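Local coordinates for protein B-agarase (Saccharophagus degradans, PDB 4BQ2) that hydrolyses agarose chains as a family 50 exo-beta-agarase, probably releasing short sugars from the chain end, at residues Ala176-Thr181 and Tyr680-Gln685; Met658-Tyr663 and Thr726-Met731. All blocks are in the same frame, centred on the assembly; numbering follows the deposited sequence.

Contact 1 of 2, residues Ala176-Thr181 and Tyr680-Gln685; sequences AMHDKT and YKDYMQ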
loop_
_atom_site.group_PDB
_atom_site.type_symbol
_atom_site.label_atom_id
_atom_site.label_comp_id
_atom_site.label_asym_id
_atom_site.label_seq_id
_atom_site.Cartn_x
_atom_site.Cartn_y
_atom_site.Cartn_z
ATOM N N ALA A 176 -13.296 -8.876 -6.344
ATOM C CA ALA A 176 -13.381 -10.121 -5.621
ATOM C C ALA A 176 -13.027 -11.319 -6.514
ATOM O O ALA A 176 -13.013 -11.204 -7.771
ATOM C CB ALA A 176 -14.788 -10.277 -5.045
ATOM N N MET A 177 -12.728 -12.453 -5.879
ATOM C CA MET A 177 -12.517 -13.720 -6.587
ATOM C C MET A 177 -13.710 -14.629 -6.463
ATOM O O MET A 177 -13.743 -15.676 -7.098
ATOM C CB MET A 177 -11.295 -14.439 -6.047
ATOM C CG MET A 177 -9.992 -13.647 -6.190
ATOM S SD MET A 177 -9.420 -13.556 -7.907
ATOM C CE MET A 177 -9.891 -11.901 -8.330
ATOM N N HIS A 178 -14.695 -14.214 -5.660
ATOM C CA HIS A 178 -15.879 -15.026 -5.370
ATOM C C HIS A 178 -17.097 -14.123 -5.331
ATOM O O HIS A 178 -16.986 -12.939 -4.975
ATOM C CB HIS A 178 -15.772 -15.657 -3.977
ATOM C CG HIS A 178 -14.522 -16.439 -3.743
ATOM N ND1 HIS A 178 -14.254 -17.623 -4.387
ATOM C CD2 HIS A 178 -13.499 -16.238 -2.881
ATOM C CE1 HIS A 178 -13.106 -18.112 -3.948
ATOM N NE2 HIS A 178 -12.625 -17.286 -3.038
ATOM N N ASP A 179 -18.260 -14.689 -5.621
ATOM C CA ASP A 179 -19.531 -14.033 -5.326
ATOM C C ASP A 179 -19.631 -13.856 -3.817
ATOM O O ASP A 179 -19.312 -14.777 -3.084
ATOM C CB ASP A 179 -20.705 -14.917 -5.783
ATOM C CG ASP A 179 -20.846 -14.957 -7.307
ATOM O OD1 ASP A 179 -20.265 -14.082 -7.984
ATOM O OD2 ASP A 179 -21.568 -15.839 -7.803
ATOM N N LYS A 180 -20.043 -12.667 -3.392
ATOM C CA LYS A 180 -20.243 -12.303 -1.995
ATOM C C LYS A 180 -21.760 -12.040 -1.777
ATOM O O LYS A 180 -22.438 -11.477 -2.632
ATOM C CB LYS A 180 -19.451 -11.024 -1.625
ATOM C CG LYS A 180 -17.927 -11.098 -1.826
ATOM C CD LYS A 180 -17.340 -12.341 -1.165
ATOM C CE LYS A 180 -15.810 -12.502 -1.358
ATOM N NZ LYS A 180 -15.063 -11.347 -0.746
ATOM N N THR A 181 -22.287 -12.441 -0.634
ATOM C CA THR A 181 -23.715 -12.190 -0.312
ATOM C C THR A 181 -23.806 -11.685 1.137
ATOM O O THR A 181 -23.195 -12.281 2.034
ATOM C CB THR A 181 -24.554 -13.479 -0.458
ATOM O OG1 THR A 181 -24.406 -13.996 -1.787
ATOM C CG2 THR A 181 -26.081 -13.220 -0.161
ATOM N N TYR A 680 -5.239 -15.061 1.457
ATOM C CA TYR A 680 -3.876 -15.125 0.877
ATOM C C TYR A 680 -3.808 -16.203 -0.208
ATOM O O TYR A 680 -3.276 -15.984 -1.311
ATOM C CB TYR A 680 -2.847 -15.441 1.956
ATOM C CG TYR A 680 -1.427 -15.640 1.442
ATOM C CD1 TYR A 680 -0.977 -16.876 0.980
ATOM C CD2 TYR A 680 -0.517 -14.584 1.488
ATOM C CE1 TYR A 680 0.326 -17.038 0.535
ATOM C CE2 TYR A 680 0.791 -14.735 1.060
ATOM C CZ TYR A 680 1.195 -15.952 0.575
ATOM O OH TYR A 680 2.501 -16.075 0.175
ATOM N N LYS A 681 -4.315 -17.377 0.127
ATOM C CA LYS A 681 -4.358 -18.490 -0.807
ATOM C C LYS A 681 -5.148 -18.183 -2.087
ATOM O O LYS A 681 -4.730 -18.561 -3.195
ATOM C CB LYS A 681 -4.863 -19.746 -0.098
ATOM C CG LYS A 681 -3.824 -20.306 0.888
ATOM C CD LYS A 681 -4.245 -21.634 1.487
ATOM C CE LYS A 681 -5.494 -21.518 2.349
ATOM N NZ LYS A 681 -5.564 -22.741 3.163
ATOM N N ASP A 682 -6.248 -17.454 -1.938
ATOM C CA ASP A 682 -7.054 -17.042 -3.093
ATOM C C ASP A 682 -6.314 -16.061 -3.975
ATOM O O ASP A 682 -6.328 -16.195 -5.211
ATOM C CB ASP A 682 -8.366 -16.362 -2.682
ATOM C CG ASP A 682 -9.402 -17.325 -2.067
ATOM O OD1 ASP A 682 -9.314 -18.570 -2.151
ATOM O OD2 ASP A 682 -10.335 -16.784 -1.460
ATOM N N TYR A 683 -5.687 -15.059 -3.353
ATOM C CA TYR A 683 -4.904 -14.125 -4.111
ATOM C C TYR A 683 -3.793 -14.819 -4.899
ATOM O O TYR A 683 -3.642 -14.596 -6.104
ATOM C CB TYR A 683 -4.270 -13.057 -3.199
ATOM C CG TYR A 683 -3.673 -11.905 -3.957
ATOM C CD1 TYR A 683 -2.391 -12.005 -4.570
ATOM C CD2 TYR A 683 -4.348 -10.701 -4.051
ATOM C CE1 TYR A 683 -1.847 -10.925 -5.278
ATOM C CE2 TYR A 683 -3.802 -9.633 -4.727
ATOM C CZ TYR A 683 -2.551 -9.757 -5.360
ATOM O OH TYR A 683 -1.994 -8.665 -6.027
ATOM N N MET A 684 -2.960 -15.592 -4.203
ATOM C CA MET A 684 -1.869 -16.299 -4.873
ATOM C C MET A 684 -2.336 -17.282 -5.962
ATOM O O MET A 684 -1.661 -17.427 -6.994
ATOM C CB MET A 684 -0.973 -16.996 -3.850
ATOM C CG MET A 684 -0.089 -16.025 -3.056
ATOM S SD MET A 684 0.949 -14.915 -4.038
ATOM C CE MET A 684 1.981 -16.115 -4.899
ATOM N N GLN A 685 -3.480 -17.938 -5.761
ATOM C CA GLN A 685 -4.045 -18.797 -6.819
ATOM C C GLN A 685 -4.288 -18.001 -8.071
ATOM O O GLN A 685 -4.051 -18.488 -9.186
ATOM C CB GLN A 685 -5.369 -19.480 -6.419
ATOM C CG GLN A 685 -5.800 -20.606 -7.387
ATOM C CD GLN A 685 -4.772 -21.727 -7.432
ATOM O OE1 GLN A 685 -4.296 -22.160 -6.398
ATOM N NE2 GLN A 685 -4.375 -22.147 -8.620
#
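A histidine-carboxylate hydrogen bond, His178 to Asp682, joins the N-terminal beta-rich domain, which resembles a carbohydrate-binding module, to helix 673-688, which lies between the parallel strands 648-652 and 693-699 of what is probably the catalytic (beta/alpha)8 barrel, as in family 50 glycoside hydrolases. His178 lies in the turn that leads from strand 166-174 into strand 180-191, and its imidazole reaches out to Asp682 on the helix. His178 NE2 donates to Asp682 OD2 at 2.8 Å. The acceptor lies close to the imidazole plane, though the N-H...O angle of 153° leaves the bond somewhat bent. The carboxylate is used less conventionally: the donor arrives from above its plane, 65° out of it, and the two flat groups are turned 69° against each other. The side chains themselves cross at about a right angle. On the turn side, His178 O accepts a hydrogen bond from Ser46 OG, and its ring stacks with that of His82, which should limit how far the imidazole can swing. The nearby carboxylate would probably favour a protonated histidine. Met177 covers one face of the imidazole, its CB 4.2 Å above the ring plane and over the centre.

Contact 2 of 2, residues Met658-Tyr663 and Thr726-Met731; sequences MDHGSY and TPYQEM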
loop_
_atom_site.group_PDB
_atom_site.type_symbol
_atom_site.label_atom_id
_atom_site.label_comp_id
_atom_site.label_asym_id
_atom_site.label_seq_id
_atom_site.Cartn_x
_atom_site.Cartn_y
_atom_site.Cartn_z
ATOM N N MET A 658 -8.471 -7.608 12.349
ATOM C CA MET A 658 -8.523 -6.751 13.545
ATOM C C MET A 658 -8.622 -7.546 14.843
ATOM O O MET A 658 -8.936 -6.978 15.907
ATOM C CB MET A 658 -9.700 -5.770 13.413
ATOM C CG MET A 658 -9.667 -4.994 12.101
ATOM S SD MET A 658 -11.128 -3.994 11.799
ATOM C CE MET A 658 -10.777 -2.659 12.948
ATOM N N ASP A 659 -8.340 -8.846 14.759
ATOM C CA ASP A 659 -8.430 -9.757 15.907
ATOM C C ASP A 659 -7.089 -9.991 16.663
ATOM O O ASP A 659 -7.006 -10.874 17.532
ATOM C CB ASP A 659 -8.996 -11.094 15.458
ATOM C CG ASP A 659 -8.085 -11.820 14.444
ATOM O OD1 ASP A 659 -7.130 -11.211 13.895
ATOM O OD2 ASP A 659 -8.329 -13.007 14.209
ATOM N N HIS A 660 -6.070 -9.196 16.348
ATOM C CA HIS A 660 -4.777 -9.258 17.023
ATOM C C HIS A 660 -4.335 -7.864 17.413
ATOM O O HIS A 660 -3.134 -7.533 17.410
ATOM C CB HIS A 660 -3.783 -9.939 16.074
ATOM C CG HIS A 660 -2.555 -10.489 16.719
ATOM N ND1 HIS A 660 -2.484 -11.776 17.215
ATOM C CD2 HIS A 660 -1.304 -9.976 16.808
ATOM C CE1 HIS A 660 -1.252 -12.010 17.631
ATOM N NE2 HIS A 660 -0.514 -10.936 17.387
ATOM N N GLY A 661 -5.302 -7.016 17.781
ATOM C CA GLY A 661 -4.959 -5.763 18.421
ATOM C C GLY A 661 -4.770 -4.557 17.536
ATOM O O GLY A 661 -4.615 -3.455 18.035
ATOM N N SER A 662 -4.819 -4.724 16.208
ATOM C CA SER A 662 -4.653 -3.571 15.324
ATOM C C SER A 662 -5.893 -2.698 15.223
ATOM O O SER A 662 -6.993 -3.184 15.205
ATOM C CB SER A 662 -4.246 -4.018 13.903
ATOM O OG SER A 662 -3.872 -2.886 13.140
ATOM N N TYR A 663 -5.696 -1.400 15.063
ATOM C CA TYR A 663 -6.818 -0.500 14.790
ATOM C C TYR A 663 -7.212 -0.456 13.321
ATOM O O TYR A 663 -8.204 0.170 12.977
ATOM C CB TYR A 663 -6.445 0.916 15.193
ATOM C CG TYR A 663 -5.950 1.033 16.621
ATOM C CD1 TYR A 663 -6.615 0.385 17.656
ATOM C CD2 TYR A 663 -4.837 1.817 16.930
ATOM C CE1 TYR A 663 -6.196 0.505 18.971
ATOM C CE2 TYR A 663 -4.398 1.929 18.241
ATOM C CZ TYR A 663 -5.079 1.273 19.256
ATOM O OH TYR A 663 -4.634 1.381 20.574
ATOM N N THR A 726 6.743 -12.367 16.488
ATOM C CA THR A 726 6.112 -13.696 16.556
ATOM C C THR A 726 5.306 -13.912 15.288
ATOM O O THR A 726 4.447 -13.084 14.961
ATOM C CB THR A 726 5.171 -13.843 17.786
ATOM O OG1 THR A 726 5.939 -13.612 18.980
ATOM C CG2 THR A 726 4.576 -15.266 17.874
ATOM N N PRO A 727 5.540 -15.038 14.602
ATOM C CA PRO A 727 4.821 -15.250 13.344
ATOM C C PRO A 727 3.333 -15.444 13.555
ATOM O O PRO A 727 2.933 -16.074 14.526
ATOM C CB PRO A 727 5.397 -16.558 12.837
ATOM C CG PRO A 727 6.801 -16.550 13.374
ATOM C CD PRO A 727 6.632 -16.010 14.777
ATOM N N TYR A 728 2.523 -14.921 12.631
ATOM C CA TYR A 728 1.130 -15.358 12.545
ATOM C C TYR A 728 1.151 -16.711 11.901
ATOM O O TYR A 728 1.424 -16.809 10.703
ATOM C CB TYR A 728 0.341 -14.413 11.657
ATOM C CG TYR A 728 0.193 -13.030 12.237
ATOM C CD1 TYR A 728 -0.806 -12.773 13.186
ATOM C CD2 TYR A 728 1.057 -11.992 11.878
ATOM C CE1 TYR A 728 -0.967 -11.496 13.720
ATOM C CE2 TYR A 728 0.908 -10.709 12.421
ATOM C CZ TYR A 728 -0.116 -10.481 13.344
ATOM O OH TYR A 728 -0.314 -9.248 13.910
ATOM N N GLN A 729 0.858 -17.763 12.669
ATOM C CA GLN A 729 0.892 -19.119 12.115
ATOM C C GLN A 729 -0.090 -19.339 10.988
ATOM O O GLN A 729 0.163 -20.152 10.098
ATOM C CB GLN A 729 0.676 -20.189 13.200
ATOM C CG GLN A 729 1.865 -20.347 14.162
ATOM C CD GLN A 729 3.108 -20.998 13.530
ATOM O OE1 GLN A 729 3.050 -21.619 12.454
ATOM N NE2 GLN A 729 4.251 -20.855 14.208
ATOM N N GLU A 730 -1.228 -18.639 11.021
ATOM C CA GLU A 730 -2.205 -18.731 9.902
ATOM C C GLU A 730 -1.565 -18.274 8.585
ATOM O O GLU A 730 -1.882 -18.802 7.520
ATOM C CB GLU A 730 -3.460 -17.873 10.190
ATOM C CG GLU A 730 -4.192 -18.326 11.473
ATOM C CD GLU A 730 -3.621 -17.730 12.750
ATOM O OE1 GLU A 730 -2.551 -17.065 12.732
ATOM O OE2 GLU A 730 -4.254 -17.915 13.807
ATOM N N MET A 731 -0.682 -17.282 8.652
ATOM C CA MET A 731 -0.044 -16.758 7.426
ATOM C C MET A 731 1.068 -17.722 6.965
ATOM O O MET A 731 1.201 -18.033 5.756
ATOM C CB MET A 731 0.494 -15.334 7.651
ATOM C CG MET A 731 -0.574 -14.245 7.836
ATOM S SD MET A 731 -1.954 -14.338 6.648
ATOM C CE MET A 731 -1.063 -14.213 5.115
HETATM O O HOH W 1 -2.314 -7.246 14.178
#
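Tyr728 OH is gripped by two groups: a water donates to it at 2.8 Å, and Asp703 OD2 is its hydrogen-bonding partner beyond the two segments. The same water also reaches back to the carbonyl of the loop, where its bond to His660 O is weak, at 3.3 Å. Beside this bridge the two rings form an edge-to-face (T-shaped) pair, with the edge of Tyr728 directed at the face of His660, centroids 4.7 Å apart and planes at 63°. Tyr728 CE1 does most of the touching, 3.4 Å above the imidazole plane and over its centre. The phenol oxygen lies farther along, with Tyr728 OH 3.1 Å from His660 CD2. A chi1 of -161° swings the imidazole away from the backbone N and toward the tyrosine, and His660 NE2 is hydrogen-bonded to Asp722 OD2, which should fix the tilt of the ring. A glycerol, probably from the crystallisation liquor, lies about 4 Å from the His660 side chain. The contact thus joins the loop following strand 648-652 to the N-cap residue of helix 729-739, with helix 673-688 contributing Gln673 and the cation-pi partner Arg676 against Tyr728.

In the fold
Helix 673-688 ties the two contacts together, although their centres are about 20 Å apart. Asp682, on its side facing the N-terminal domain, is the partner in contact 1, while its first turn packs against the tyrosine of contact 2. Helix 729-739, which starts in contact 2, packs against it: Tyr680 CD2 of segment 680-685 touches Met731 CE of segment 726-731 at 3.7 Å. Contact 1 is a polar link at the domain boundary, and strand 180-191, which segment 176-181 enters, goes on to Asp185, a ligand of the calcium ion. Contact 2 instead joins a loop to a helix start within the larger part of the chain.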